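Local structure of Apc35852 (1U9C) at residues 82-87 with 111-116; 8-13 with 92-97; 101-106 with 168-173; 22-27 with 56-61; 149-154 with 183-188. The protein is of unknown function but belongs to the DJ-1/PfpI family, and may act as a chaperone or cysteine-dependent hydrolase, as relatives do. All coordinates share one frame; numbering follows the deposited sequence.

Contact 1. Residues 82-87 with 111-116; sequences LSKDDA and LQYVLQ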
# COMPACT_ATOMS: atom_id res chain seq x y z
N LEU A 82 10.01 6.95 7.40
CA LEU A 82 10.22 7.18 6.00
C LEU A 82 10.97 8.51 5.79
O LEU A 82 10.61 9.51 6.34
CB LEU A 82 8.88 7.29 5.29
CG LEU A 82 8.91 7.40 3.77
CD1 LEU A 82 9.49 6.18 3.17
CD2 LEU A 82 7.55 7.78 3.28
N SER A 83 11.93 8.47 4.88
CA SER A 83 12.78 9.64 4.51
C SER A 83 12.77 9.80 3.01
O SER A 83 12.60 8.86 2.26
CB SER A 83 14.22 9.35 4.96
OG SER A 83 15.15 10.26 4.48
N LYS A 84 13.10 11.02 2.55
CA LYS A 84 13.38 11.21 1.11
C LYS A 84 14.56 10.39 0.62
O LYS A 84 14.60 10.01 -0.54
CB LYS A 84 13.54 12.68 0.77
CG LYS A 84 12.27 13.44 0.96
CD LYS A 84 12.33 14.88 0.42
CE LYS A 84 10.97 15.57 0.64
NZ LYS A 84 11.06 17.05 0.52
N ASP A 85 15.46 10.00 1.52
CA ASP A 85 16.56 9.08 1.18
C ASP A 85 16.04 7.72 0.64
O ASP A 85 16.67 7.03 -0.12
CB ASP A 85 17.48 8.84 2.40
CG ASP A 85 18.25 10.06 2.82
OD1 ASP A 85 18.37 11.00 2.00
OD2 ASP A 85 18.78 10.16 3.95
N ASP A 86 14.86 7.33 1.12
CA ASP A 86 14.22 6.06 0.65
C ASP A 86 13.68 6.11 -0.76
O ASP A 86 13.19 5.09 -1.27
CB ASP A 86 13.10 5.66 1.60
CG ASP A 86 13.61 5.39 2.99
OD1 ASP A 86 14.66 4.72 3.21
OD2 ASP A 86 12.93 5.80 3.98
N ALA A 87 13.84 7.28 -1.43
CA ALA A 87 13.43 7.41 -2.82
C ALA A 87 14.33 6.66 -3.75
O ALA A 87 13.92 6.40 -4.88
CB ALA A 87 13.41 8.86 -3.24
N LEU A 111 6.17 10.89 1.26
CA LEU A 111 5.70 9.76 0.46
C LEU A 111 5.44 10.19 -0.99
O LEU A 111 5.72 9.43 -1.90
CB LEU A 111 4.45 9.12 1.12
CG LEU A 111 3.85 7.92 0.39
CD1 LEU A 111 4.83 6.79 0.32
CD2 LEU A 111 2.57 7.46 1.12
N GLN A 112 4.90 11.39 -1.20
CA GLN A 112 4.67 11.87 -2.58
C GLN A 112 6.00 11.96 -3.33
O GLN A 112 6.10 11.55 -4.47
CB GLN A 112 3.99 13.23 -2.58
CG GLN A 112 2.49 13.22 -2.22
CD GLN A 112 1.98 14.63 -2.02
OE1 GLN A 112 2.66 15.61 -2.35
NE2 GLN A 112 0.82 14.72 -1.41
N TYR A 113 7.01 12.47 -2.65
CA TYR A 113 8.32 12.59 -3.25
C TYR A 113 8.94 11.23 -3.57
O TYR A 113 9.46 11.00 -4.65
CB TYR A 113 9.24 13.33 -2.28
CG TYR A 113 10.61 13.50 -2.86
CD1 TYR A 113 10.91 14.60 -3.65
CD2 TYR A 113 11.60 12.59 -2.61
CE1 TYR A 113 12.17 14.76 -4.19
CE2 TYR A 113 12.86 12.73 -3.17
CZ TYR A 113 13.14 13.82 -3.94
OH TYR A 113 14.41 13.96 -4.48
N VAL A 114 8.86 10.28 -2.65
CA VAL A 114 9.30 8.93 -2.88
C VAL A 114 8.57 8.29 -4.03
O VAL A 114 9.25 7.74 -4.93
CB VAL A 114 9.17 8.12 -1.56
CG1 VAL A 114 9.44 6.69 -1.85
CG2 VAL A 114 10.16 8.63 -0.53
N LEU A 115 7.25 8.34 -4.11
CA LEU A 115 6.51 7.69 -5.18
C LEU A 115 6.87 8.36 -6.51
O LEU A 115 6.99 7.66 -7.51
CB LEU A 115 5.01 7.78 -4.93
CG LEU A 115 4.51 6.85 -3.83
CD1 LEU A 115 3.16 7.25 -3.38
CD2 LEU A 115 4.53 5.39 -4.28
N GLN A 116 7.04 9.67 -6.51
CA GLN A 116 7.46 10.34 -7.76
C GLN A 116 8.76 9.79 -8.28
O GLN A 116 8.91 9.51 -9.51
CB GLN A 116 7.60 11.83 -7.50
CG GLN A 116 8.17 12.65 -8.70
CD GLN A 116 8.04 14.12 -8.52
OE1 GLN A 116 9.04 14.85 -8.42
NE2 GLN A 116 6.82 14.60 -8.53
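V114 of helix 109-120 buries more surface against the loop 82-87 than any other residue here. Its CG2 branch, anti to the carbonyl carbon, lies 3.7 Å from S83 O and 4.0 Å from A87 N, and its CG1 branch faces D86 O. A87 turns CB toward the helix, where it meets both V114 and Y113 CE2. One helical turn earlier, L82 CD2 rests on L111, 3.9 Å from its CA; the buried part is methyl groups set against backbone and against one another. The loop holds its curl by its own bonds: S83 OG accepts from D85 N in an ST turn, leading into a 3-10 segment over 84-87. It follows edge strand 80-81 of the DJ-1/PfpI alpha/beta fold, and the helix packs on the central sheet through V114 and L115. The outer side is open to solvent: K84 is exposed and Y113 partly so. There the K84 chain, extended beyond CG, crosses Y113 at about a right angle, CD 4.0 Å from the ring centroid and 18° off its normal, a CH-pi contact over the face. K84 NZ is 5.2 Å from that centroid, at most a weak cation-pi attraction; its stronger partner is E109.

Contact 2. Residues 8-13 with 92-97; sequences VLMVVT and AIFLPG
Strands 8-12 and 92-95 run parallel, their axes 4.6 Å apart at closest and inclined by 22°, with V8, L9 and M10 bridged to A92, I93 and F94. Three backbone bonds hold them: L9 N to A92 O at 2.9 Å, F94 N to L9 O at 2.8 Å and V11 N to F94 O at 3.1 Å. The pairing stops at P96, which has no N-H to give; its CD sits 3.2 Å from V11 O, a buried oxygen that finds no hydrogen-bond partner. Beyond it a water joins T13 N to P96 O and G97 O. On one face L9 and I93 lie side by side, CD2 to CD1 at 3.9 Å, and I93 CD1 also reaches V11 CG2. An alanine in place of I93 would probably open a gap beside L9 CD2 and V11 CG2, and leave V114 of helix 109-120 without that methyl to pack on. On the other face M10, bent at chi3 (76°), brings CE to F94 CD2 at 3.9 Å. The pair forms the middle of the flavodoxin-like sheet: strand 44-49 adjoins 8-12, strand 124-127 adjoins 92-95, helix 28-40 covers M10 and F94 through F31 and P34, and helix 109-120 lies against I93.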
# COMPACT_ATOMS: atom_id res chain seq x y z
N VAL A 8 13.17 -4.26 -1.47
CA VAL A 8 11.78 -3.81 -1.41
C VAL A 8 11.60 -2.87 -0.22
O VAL A 8 11.97 -3.20 0.90
CB VAL A 8 10.76 -4.97 -1.32
CG1 VAL A 8 9.37 -4.47 -1.27
CG2 VAL A 8 10.95 -5.92 -2.48
N LEU A 9 11.01 -1.71 -0.48
CA LEU A 9 10.64 -0.76 0.57
C LEU A 9 9.15 -0.95 0.87
O LEU A 9 8.32 -0.83 -0.02
CB LEU A 9 10.87 0.67 0.08
CG LEU A 9 10.41 1.78 1.02
CD1 LEU A 9 11.21 1.78 2.31
CD2 LEU A 9 10.50 3.12 0.30
N MET A 10 8.81 -1.24 2.12
CA MET A 10 7.40 -1.31 2.53
C MET A 10 7.04 -0.13 3.40
O MET A 10 7.87 0.19 4.28
CB MET A 10 7.13 -2.61 3.28
CG MET A 10 7.42 -3.85 2.41
SD MET A 10 6.93 -5.43 3.16
CE MET A 10 5.16 -5.36 2.93
N VAL A 11 5.93 0.54 3.13
CA VAL A 11 5.57 1.73 3.91
C VAL A 11 4.17 1.56 4.42
O VAL A 11 3.23 1.32 3.67
CB VAL A 11 5.68 3.01 3.06
CG1 VAL A 11 5.45 4.23 3.95
CG2 VAL A 11 7.02 3.14 2.37
N VAL A 12 4.01 1.70 5.75
CA VAL A 12 2.73 1.56 6.40
C VAL A 12 2.33 2.83 7.19
O VAL A 12 3.13 3.69 7.53
CB VAL A 12 2.70 0.32 7.34
CG1 VAL A 12 2.99 -0.92 6.54
CG2 VAL A 12 3.69 0.47 8.52
N THR A 13 1.02 2.89 7.46
CA THR A 13 0.40 3.99 8.24
C THR A 13 0.76 3.91 9.71
O THR A 13 1.14 2.88 10.25
CB THR A 13 -1.13 3.89 8.05
OG1 THR A 13 -1.79 5.03 8.65
CG2 THR A 13 -1.74 2.68 8.72
N ALA A 92 11.45 -1.91 -5.68
CA ALA A 92 9.99 -1.86 -5.56
C ALA A 92 9.59 -1.14 -4.27
O ALA A 92 10.33 -1.27 -3.25
CB ALA A 92 9.33 -3.25 -5.59
N ILE A 93 8.43 -0.51 -4.28
CA ILE A 93 7.79 -0.00 -3.03
C ILE A 93 6.45 -0.69 -2.98
O ILE A 93 5.74 -0.88 -3.99
CB ILE A 93 7.69 1.55 -3.07
CG1 ILE A 93 7.13 2.05 -1.74
CG2 ILE A 93 6.86 2.07 -4.22
CD1 ILE A 93 7.18 3.60 -1.67
N PHE A 94 6.06 -1.04 -1.73
CA PHE A 94 4.81 -1.72 -1.45
C PHE A 94 4.06 -0.99 -0.33
O PHE A 94 4.62 -0.83 0.74
CB PHE A 94 5.12 -3.17 -1.04
CG PHE A 94 3.92 -4.08 -1.07
CD1 PHE A 94 3.68 -4.91 -2.14
CD2 PHE A 94 2.96 -4.05 -0.05
CE1 PHE A 94 2.56 -5.71 -2.18
CE2 PHE A 94 1.84 -4.86 -0.12
CZ PHE A 94 1.67 -5.68 -1.20
N LEU A 95 2.82 -0.62 -0.60
CA LEU A 95 1.96 0.10 0.35
C LEU A 95 0.80 -0.73 0.80
O LEU A 95 -0.21 -0.83 0.11
CB LEU A 95 1.42 1.39 -0.33
CG LEU A 95 2.45 2.36 -0.87
CD1 LEU A 95 1.76 3.59 -1.46
CD2 LEU A 95 3.47 2.71 0.05
N PRO A 96 0.91 -1.37 1.96
CA PRO A 96 -0.25 -1.99 2.56
C PRO A 96 -1.28 -0.92 2.93
O PRO A 96 -1.02 0.26 3.01
CB PRO A 96 0.33 -2.61 3.83
CG PRO A 96 1.78 -2.81 3.54
CD PRO A 96 2.10 -1.55 2.79
N GLY A 97 -2.48 -1.42 3.24
CA GLY A 97 -3.63 -0.58 3.61
C GLY A 97 -4.00 -0.52 5.07
O GLY A 97 -3.15 -0.50 5.96
O HOH W 1 -0.55 0.82 5.79

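Contact 3. Residues 101-106 with 168-173; sequences TMFDFP and HMPFLL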
# COMPACT_ATOMS: atom_id res chain seq x y z
N THR A 101 -4.34 4.74 6.43
CA THR A 101 -3.67 5.33 5.31
C THR A 101 -4.41 6.52 4.70
O THR A 101 -3.80 7.40 4.13
CB THR A 101 -3.40 4.30 4.17
OG1 THR A 101 -4.67 3.78 3.68
CG2 THR A 101 -2.56 3.16 4.62
N MET A 102 -5.74 6.50 4.73
CA MET A 102 -6.54 7.56 4.14
C MET A 102 -6.25 8.87 4.81
O MET A 102 -6.55 9.94 4.23
CB MET A 102 -8.03 7.22 4.26
CG MET A 102 -8.42 5.97 3.43
SD MET A 102 -8.43 6.34 1.66
CE MET A 102 -9.95 7.32 1.48
N PHE A 103 -5.75 8.84 6.03
CA PHE A 103 -5.46 10.06 6.80
C PHE A 103 -4.00 10.48 6.86
O PHE A 103 -3.72 11.65 7.18
CB PHE A 103 -5.93 9.86 8.24
CG PHE A 103 -7.39 9.58 8.34
CD1 PHE A 103 -8.29 10.62 8.44
CD2 PHE A 103 -7.86 8.30 8.28
CE1 PHE A 103 -9.63 10.39 8.50
CE2 PHE A 103 -9.19 8.05 8.35
CZ PHE A 103 -10.10 9.10 8.43
N ASP A 104 -3.05 9.59 6.66
CA ASP A 104 -1.64 9.98 6.72
C ASP A 104 -0.85 9.68 5.43
O ASP A 104 0.31 10.08 5.39
CB ASP A 104 -0.87 9.44 7.96
CG ASP A 104 -0.74 7.94 8.06
OD1 ASP A 104 -1.32 7.20 7.24
OD2 ASP A 104 0.05 7.48 8.96
N PHE A 105 -1.42 9.03 4.42
CA PHE A 105 -0.71 8.87 3.14
C PHE A 105 -0.96 9.96 2.09
O PHE A 105 0.01 10.40 1.49
CB PHE A 105 -1.05 7.52 2.46
CG PHE A 105 -0.33 6.31 3.00
CD1 PHE A 105 0.43 6.31 4.15
CD2 PHE A 105 -0.37 5.12 2.26
CE1 PHE A 105 1.13 5.19 4.56
CE2 PHE A 105 0.29 4.01 2.68
CZ PHE A 105 1.04 4.02 3.81
N PRO A 106 -2.20 10.36 1.78
CA PRO A 106 -2.40 11.15 0.57
C PRO A 106 -1.70 12.47 0.53
O PRO A 106 -1.37 12.95 -0.58
CB PRO A 106 -3.91 11.27 0.47
CG PRO A 106 -4.41 11.09 1.81
CD PRO A 106 -3.49 10.09 2.46
N HIS A 168 -17.08 9.05 6.91
CA HIS A 168 -15.95 9.59 7.69
C HIS A 168 -14.64 9.66 6.93
O HIS A 168 -13.58 9.92 7.51
CB HIS A 168 -15.74 8.78 8.96
CG HIS A 168 -16.77 8.97 10.00
ND1 HIS A 168 -17.04 10.21 10.58
CD2 HIS A 168 -17.72 8.13 10.49
CE1 HIS A 168 -18.01 10.07 11.46
NE2 HIS A 168 -18.47 8.83 11.39
N MET A 169 -14.64 9.33 5.64
CA MET A 169 -13.45 9.47 4.83
C MET A 169 -13.37 10.88 4.27
O MET A 169 -14.38 11.47 3.92
CB MET A 169 -13.50 8.50 3.66
CG MET A 169 -13.36 7.06 4.08
SD MET A 169 -11.86 6.60 4.98
CE MET A 169 -12.52 6.66 6.66
N PRO A 170 -12.15 11.40 4.21
CA PRO A 170 -11.88 12.71 3.66
C PRO A 170 -12.18 12.79 2.17
O PRO A 170 -12.41 13.90 1.65
CB PRO A 170 -10.39 12.90 3.94
CG PRO A 170 -9.89 11.66 4.08
CD PRO A 170 -10.92 10.80 4.76
N PHE A 171 -12.13 11.63 1.52
CA PHE A 171 -12.52 11.45 0.11
C PHE A 171 -12.74 9.97 -0.09
O PHE A 171 -12.33 9.15 0.73
CB PHE A 171 -11.41 11.93 -0.82
CG PHE A 171 -10.09 11.21 -0.59
CD1 PHE A 171 -9.74 10.10 -1.35
CD2 PHE A 171 -9.21 11.68 0.36
CE1 PHE A 171 -8.53 9.46 -1.12
CE2 PHE A 171 -8.02 11.05 0.60
CZ PHE A 171 -7.67 9.94 -0.16
N LEU A 172 -13.38 9.58 -1.17
CA LEU A 172 -13.54 8.16 -1.49
C LEU A 172 -12.41 7.75 -2.46
O LEU A 172 -12.17 8.42 -3.45
CB LEU A 172 -14.91 7.82 -2.08
CG LEU A 172 -16.09 7.89 -1.12
CD1 LEU A 172 -17.35 7.38 -1.75
CD2 LEU A 172 -15.78 7.15 0.18
N LEU A 173 -11.73 6.67 -2.13
CA LEU A 173 -10.52 6.30 -2.84
C LEU A 173 -10.73 5.90 -4.32
O LEU A 173 -10.10 6.47 -5.19
CB LEU A 173 -9.85 5.18 -2.08
CG LEU A 173 -8.55 4.63 -2.68
CD1 LEU A 173 -7.61 5.74 -2.92
CD2 LEU A 173 -7.90 3.63 -1.75
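M102 and F103, which reach across to 168-173, stand on a short helical turn whose first carbonyl is gripped twice: T101 O takes F105 N at 2.9 Å and, more weakly, D104 N at 3.4 Å. Across the contact itself the meeting is apolar. M102 points toward the other segment and its chain folds at chi2 and chi3 (-73° and -75°), which carries CE over one face of the F171 ring, 3.9 Å from the centroid and offset toward the rim. The same methyl lies only 3.1 Å from F171 O, a tight fit, while SD gives an oblique Met-aromatic contact. P106 CG meets the edge of that ring, 3.8 Å from CE2, and the M169 and M102 side chains cross at about a right angle, SD of M169 3.8 Å from CG of M102. Further out, F103 offers its edge to H168 O, 3.7 Å from CZ, and receives M169 CE obliquely. The contact joins helix 101-104 to the loop that leads into helix 173-179, and M102 also touches H130, next to C129, which is oxidised to 3-sulfinoalanine in this crystal. With two thioethers, two phenyl rings and proline methylenes, the join between the segments rests on shape and dispersion, not on directed polar bonds.

Contact 4. Residues 22-27 with 56-61; sequences HKTGLW and PLDPRS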
# COMPACT_ATOMS: atom_id res chain seq x y z
N HIS A 22 -14.48 4.95 16.68
CA HIS A 22 -13.97 4.27 15.50
C HIS A 22 -12.49 4.54 15.36
O HIS A 22 -12.10 5.66 15.03
CB HIS A 22 -14.66 4.74 14.21
CG HIS A 22 -16.10 4.31 14.08
ND1 HIS A 22 -17.13 5.20 13.88
CD2 HIS A 22 -16.67 3.09 14.16
CE1 HIS A 22 -18.27 4.55 13.81
NE2 HIS A 22 -18.02 3.26 13.97
N LYS A 23 -11.67 3.52 15.64
CA LYS A 23 -10.19 3.58 15.48
C LYS A 23 -9.73 2.68 14.38
O LYS A 23 -10.37 1.66 14.07
CB LYS A 23 -9.48 3.06 16.75
CG LYS A 23 -10.05 3.67 17.99
CD LYS A 23 -10.21 5.18 17.94
CE LYS A 23 -8.95 5.92 18.27
NZ LYS A 23 -9.32 7.21 18.88
N THR A 24 -8.56 3.03 13.86
CA THR A 24 -7.97 2.24 12.81
C THR A 24 -6.47 2.10 12.99
O THR A 24 -5.90 2.21 14.07
CB THR A 24 -8.41 2.85 11.51
OG1 THR A 24 -8.03 2.07 10.39
CG2 THR A 24 -7.91 4.29 11.31
N GLY A 25 -5.83 1.75 11.88
CA GLY A 25 -4.36 1.55 11.77
C GLY A 25 -4.07 0.75 10.51
O GLY A 25 -4.79 0.83 9.58
N LEU A 26 -2.94 0.06 10.53
CA LEU A 26 -2.54 -0.85 9.45
C LEU A 26 -3.39 -2.09 9.48
O LEU A 26 -3.69 -2.65 10.55
CB LEU A 26 -1.09 -1.26 9.70
CG LEU A 26 -0.59 -2.48 8.92
CD1 LEU A 26 -0.53 -2.28 7.44
CD2 LEU A 26 0.79 -2.85 9.49
N TRP A 27 -3.84 -2.54 8.31
CA TRP A 27 -4.50 -3.83 8.21
C TRP A 27 -3.42 -4.91 8.16
O TRP A 27 -2.74 -5.06 7.15
CB TRP A 27 -5.38 -3.94 6.94
CG TRP A 27 -6.32 -5.06 7.05
CD1 TRP A 27 -6.09 -6.37 6.70
CD2 TRP A 27 -7.61 -5.02 7.64
NE1 TRP A 27 -7.20 -7.14 7.03
CE2 TRP A 27 -8.12 -6.32 7.61
CE3 TRP A 27 -8.38 -3.99 8.19
CZ2 TRP A 27 -9.37 -6.62 8.11
CZ3 TRP A 27 -9.63 -4.30 8.70
CH2 TRP A 27 -10.10 -5.57 8.65
N PRO A 56 0.47 1.03 14.75
CA PRO A 56 -0.82 0.59 15.29
C PRO A 56 -1.55 -0.26 14.27
O PRO A 56 -1.51 0.00 13.07
CB PRO A 56 -1.58 1.92 15.49
CG PRO A 56 -1.05 2.80 14.39
CD PRO A 56 0.43 2.42 14.25
N LEU A 57 -2.24 -1.29 14.75
CA LEU A 57 -2.95 -2.18 13.88
C LEU A 57 -4.45 -1.88 13.98
O LEU A 57 -4.97 -1.65 15.08
CB LEU A 57 -2.69 -3.63 14.30
CG LEU A 57 -1.18 -4.01 14.29
CD1 LEU A 57 -0.94 -5.49 14.73
CD2 LEU A 57 -0.59 -3.72 12.88
N ASP A 58 -5.13 -1.94 12.86
CA ASP A 58 -6.59 -1.81 12.85
C ASP A 58 -7.11 -2.94 13.70
O ASP A 58 -6.76 -4.10 13.47
CB ASP A 58 -7.14 -1.89 11.47
CG ASP A 58 -8.62 -1.57 11.41
OD1 ASP A 58 -9.41 -2.25 12.08
OD2 ASP A 58 -9.05 -0.56 10.76
N PRO A 59 -7.97 -2.68 14.69
CA PRO A 59 -8.44 -3.73 15.55
C PRO A 59 -9.21 -4.81 14.86
O PRO A 59 -9.21 -5.93 15.35
CB PRO A 59 -9.30 -2.99 16.57
CG PRO A 59 -9.25 -1.59 16.28
CD PRO A 59 -8.47 -1.36 15.10
N ARG A 60 -9.83 -4.54 13.73
CA ARG A 60 -10.55 -5.60 13.03
C ARG A 60 -9.61 -6.57 12.30
O ARG A 60 -10.03 -7.57 11.75
CB ARG A 60 -11.58 -4.98 12.04
CG ARG A 60 -12.73 -4.27 12.74
CD ARG A 60 -13.71 -5.22 13.38
NE ARG A 60 -14.33 -6.20 12.47
CZ ARG A 60 -15.38 -5.97 11.68
NH1 ARG A 60 -16.01 -4.80 11.69
NH2 ARG A 60 -15.83 -6.93 10.89
N SER A 61 -8.30 -6.26 12.31
CA SER A 61 -7.34 -7.02 11.52
C SER A 61 -6.39 -7.90 12.35
O SER A 61 -5.56 -8.61 11.79
CB SER A 61 -6.42 -6.08 10.69
OG SER A 61 -5.37 -5.46 11.45
O HOH W 2 -11.51 -0.80 13.02
O HOH W 3 -5.46 0.92 16.30
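The two backbones meet in a single bridge, L26 beside L57, made by L26 N to P56 O at 2.9 Å and D58 N to L26 O at 2.8 Å. G25 lies so close to the other segment that a CB would fall against P56 O and the carbonyl carbon of L57, so no side chain would fit. Next to the bridge, L26 and L57 run side by side in the same direction and touch CD2 to CD2. W27 comes back over the turn at 58-61: its CG is anti to the backbone N (chi1 -164°), and S61 CB sits over the centre of one ring face, a CH-pi contact 3.5 Å from the centroid of the five-membered ring. R60 CB closes on W27 CH2 at 3.7 Å. One water bridges T24 O and L57 O, and much of the remaining polar contact runs through D58. Its OD2 receives T24 OG1 at 2.8 Å on the anti side, out of the carboxylate plane, while OD1 accepts R60 N through its anti lone pair, an Asx turn, and takes a water shared with K23 O. D58 O accepts both N and OG of S61, whose OG is also bonded to L28 N at the start of helix 28-40. Gripped by a hydroxyl, an amide and a water, the D58 carboxylate is likely to stay charged and to fix the turn against the loop 22-27.

Contact 5. Residues 149-154 with 183-188; sequences GKTVTS and NFVRGG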
# COMPACT_ATOMS: atom_id res chain seq x y z
N GLY A 149 -4.29 7.31 -16.84
CA GLY A 149 -4.27 6.36 -17.97
C GLY A 149 -3.88 4.95 -17.61
O GLY A 149 -3.72 4.10 -18.48
N LYS A 150 -3.74 4.70 -16.32
CA LYS A 150 -3.31 3.38 -15.84
C LYS A 150 -4.48 2.57 -15.30
O LYS A 150 -5.41 3.13 -14.71
CB LYS A 150 -2.29 3.54 -14.71
CG LYS A 150 -1.00 4.25 -15.08
CD LYS A 150 -0.20 3.50 -16.12
CE LYS A 150 0.51 2.30 -15.51
NZ LYS A 150 1.81 2.70 -14.90
N THR A 151 -4.42 1.25 -15.48
CA THR A 151 -5.41 0.32 -14.97
C THR A 151 -5.07 0.06 -13.49
O THR A 151 -3.98 -0.41 -13.19
CB THR A 151 -5.38 -1.01 -15.73
OG1 THR A 151 -5.76 -0.77 -17.10
CG2 THR A 151 -6.45 -1.98 -15.19
N VAL A 152 -6.00 0.34 -12.60
CA VAL A 152 -5.79 0.17 -11.17
C VAL A 152 -7.02 -0.34 -10.49
O VAL A 152 -8.15 -0.19 -11.00
CB VAL A 152 -5.38 1.44 -10.48
CG1 VAL A 152 -4.22 2.09 -11.13
CG2 VAL A 152 -6.55 2.41 -10.32
N THR A 153 -6.79 -0.89 -9.30
CA THR A 153 -7.85 -1.21 -8.37
C THR A 153 -7.54 -0.68 -7.00
O THR A 153 -6.43 -0.21 -6.73
CB THR A 153 -8.12 -2.72 -8.38
OG1 THR A 153 -9.36 -3.02 -7.73
CG2 THR A 153 -7.07 -3.54 -7.66
N SER A 154 -8.54 -0.75 -6.12
CA SER A 154 -8.40 -0.35 -4.72
C SER A 154 -9.62 -0.84 -4.00
O SER A 154 -10.56 -1.31 -4.62
CB SER A 154 -8.29 1.15 -4.51
OG SER A 154 -9.52 1.86 -4.77
N ASN A 183 -8.02 4.29 -14.93
CA ASN A 183 -9.03 3.36 -15.45
C ASN A 183 -9.22 2.30 -14.40
O ASN A 183 -8.38 1.40 -14.26
CB ASN A 183 -8.57 2.75 -16.77
CG ASN A 183 -8.46 3.78 -17.84
OD1 ASN A 183 -9.35 4.62 -17.99
ND2 ASN A 183 -7.37 3.74 -18.59
N PHE A 184 -10.30 2.43 -13.65
CA PHE A 184 -10.52 1.63 -12.47
C PHE A 184 -11.18 0.33 -12.86
O PHE A 184 -12.05 0.29 -13.74
CB PHE A 184 -11.40 2.39 -11.47
CG PHE A 184 -11.43 1.77 -10.11
CD1 PHE A 184 -10.48 2.09 -9.15
CD2 PHE A 184 -12.35 0.80 -9.81
CE1 PHE A 184 -10.50 1.49 -7.89
CE2 PHE A 184 -12.36 0.18 -8.59
CZ PHE A 184 -11.44 0.53 -7.62
N VAL A 185 -10.77 -0.73 -12.18
CA VAL A 185 -11.31 -2.04 -12.39
C VAL A 185 -11.33 -2.76 -11.05
O VAL A 185 -10.59 -2.41 -10.10
CB VAL A 185 -10.49 -2.78 -13.47
CG1 VAL A 185 -9.13 -3.17 -12.94
CG2 VAL A 185 -11.27 -3.96 -14.06
N ARG A 186 -12.21 -3.74 -10.93
CA ARG A 186 -12.38 -4.46 -9.70
C ARG A 186 -12.99 -5.82 -9.92
O ARG A 186 -13.39 -6.16 -11.03
CB ARG A 186 -13.26 -3.62 -8.76
CG ARG A 186 -14.43 -2.98 -9.50
CD ARG A 186 -15.56 -2.68 -8.64
NE ARG A 186 -16.00 -3.84 -7.89
CZ ARG A 186 -16.94 -3.79 -6.95
NH1 ARG A 186 -17.52 -2.63 -6.64
NH2 ARG A 186 -17.28 -4.89 -6.29
N GLY A 187 -13.05 -6.59 -8.85
CA GLY A 187 -13.71 -7.87 -8.81
C GLY A 187 -14.80 -7.80 -7.75
O GLY A 187 -15.07 -6.74 -7.14
N GLY A 188 -15.41 -8.94 -7.49
CA GLY A 188 -16.44 -9.00 -6.46
C GLY A 188 -15.95 -8.43 -5.15
O GLY A 188 -14.78 -8.58 -4.79
O HOH W 4 -5.73 1.37 -18.78
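The F184 ring lies over V152, with V152 O against one face, 3.7 Å from CD1, and S154 OG at the edge, near the ring plane, 3.3 Å from CE1. CG of F184 is anti to the backbone N (chi1 -167°), and the end of the side chain comes nearer to 149-154; the V152 and F184 side chains cross at about a right angle, CG2 touching CD1. The setting is a small two-stranded parallel sheet, 151-152 with 183-184, whose strands are joined through helices 157-163 and 173-179 in a beta-alpha-beta connection; F184 also touches E174 and R178 on the second of these helices. An alanine in place of F184 would probably open a gap over V152 and beside S154 and lose the packing on helix 173-179. Three backbone bonds set the parallel register: N183 N to K150 O at 2.9 Å, V152 N to N183 O at 3.1 Å, and V185 N to V152 O at 2.9 Å; the F184 ring merely packs against that last oxygen. T153 extends the pairing with its side chain, OG1 donating in the plane of the V185 carbonyl at 2.7 Å. T151 CG2 and V185 CG1 touch on the other side of the sheet from F184, and a water joins T151 OG1 to N183 ND2 at the beginning of the pair. At its far end R186, whose NH2 also has a salt bridge to E158, grips G187 O side-on: NE and NH2 both reach that one oxygen from the same face of its plane.

Contact 2 lies about 5 Å from the chain centre, and the others surround it at 13 to 15 Å. Contact 1 touches it across one face of the central sheet, their centres about 11 Å apart, where V114 meets I93. Contacts 3 and 4 each lie about 16 Å from it, centre to centre, at the C-terminal ends of its strands: T13 probably bonds to D104, and G97 to W27. Contact 4 is nested within the loop that contact 2 closes, whereas contacts 1 and 2 alternate along the chain. Contact 5, in the smaller sheet, reaches contact 3 through S154 and L173. The core strand pair of this single-chain alpha/beta fold directly touches contacts 1, 3 and 4, while contact 5 is tied in only through contact 3.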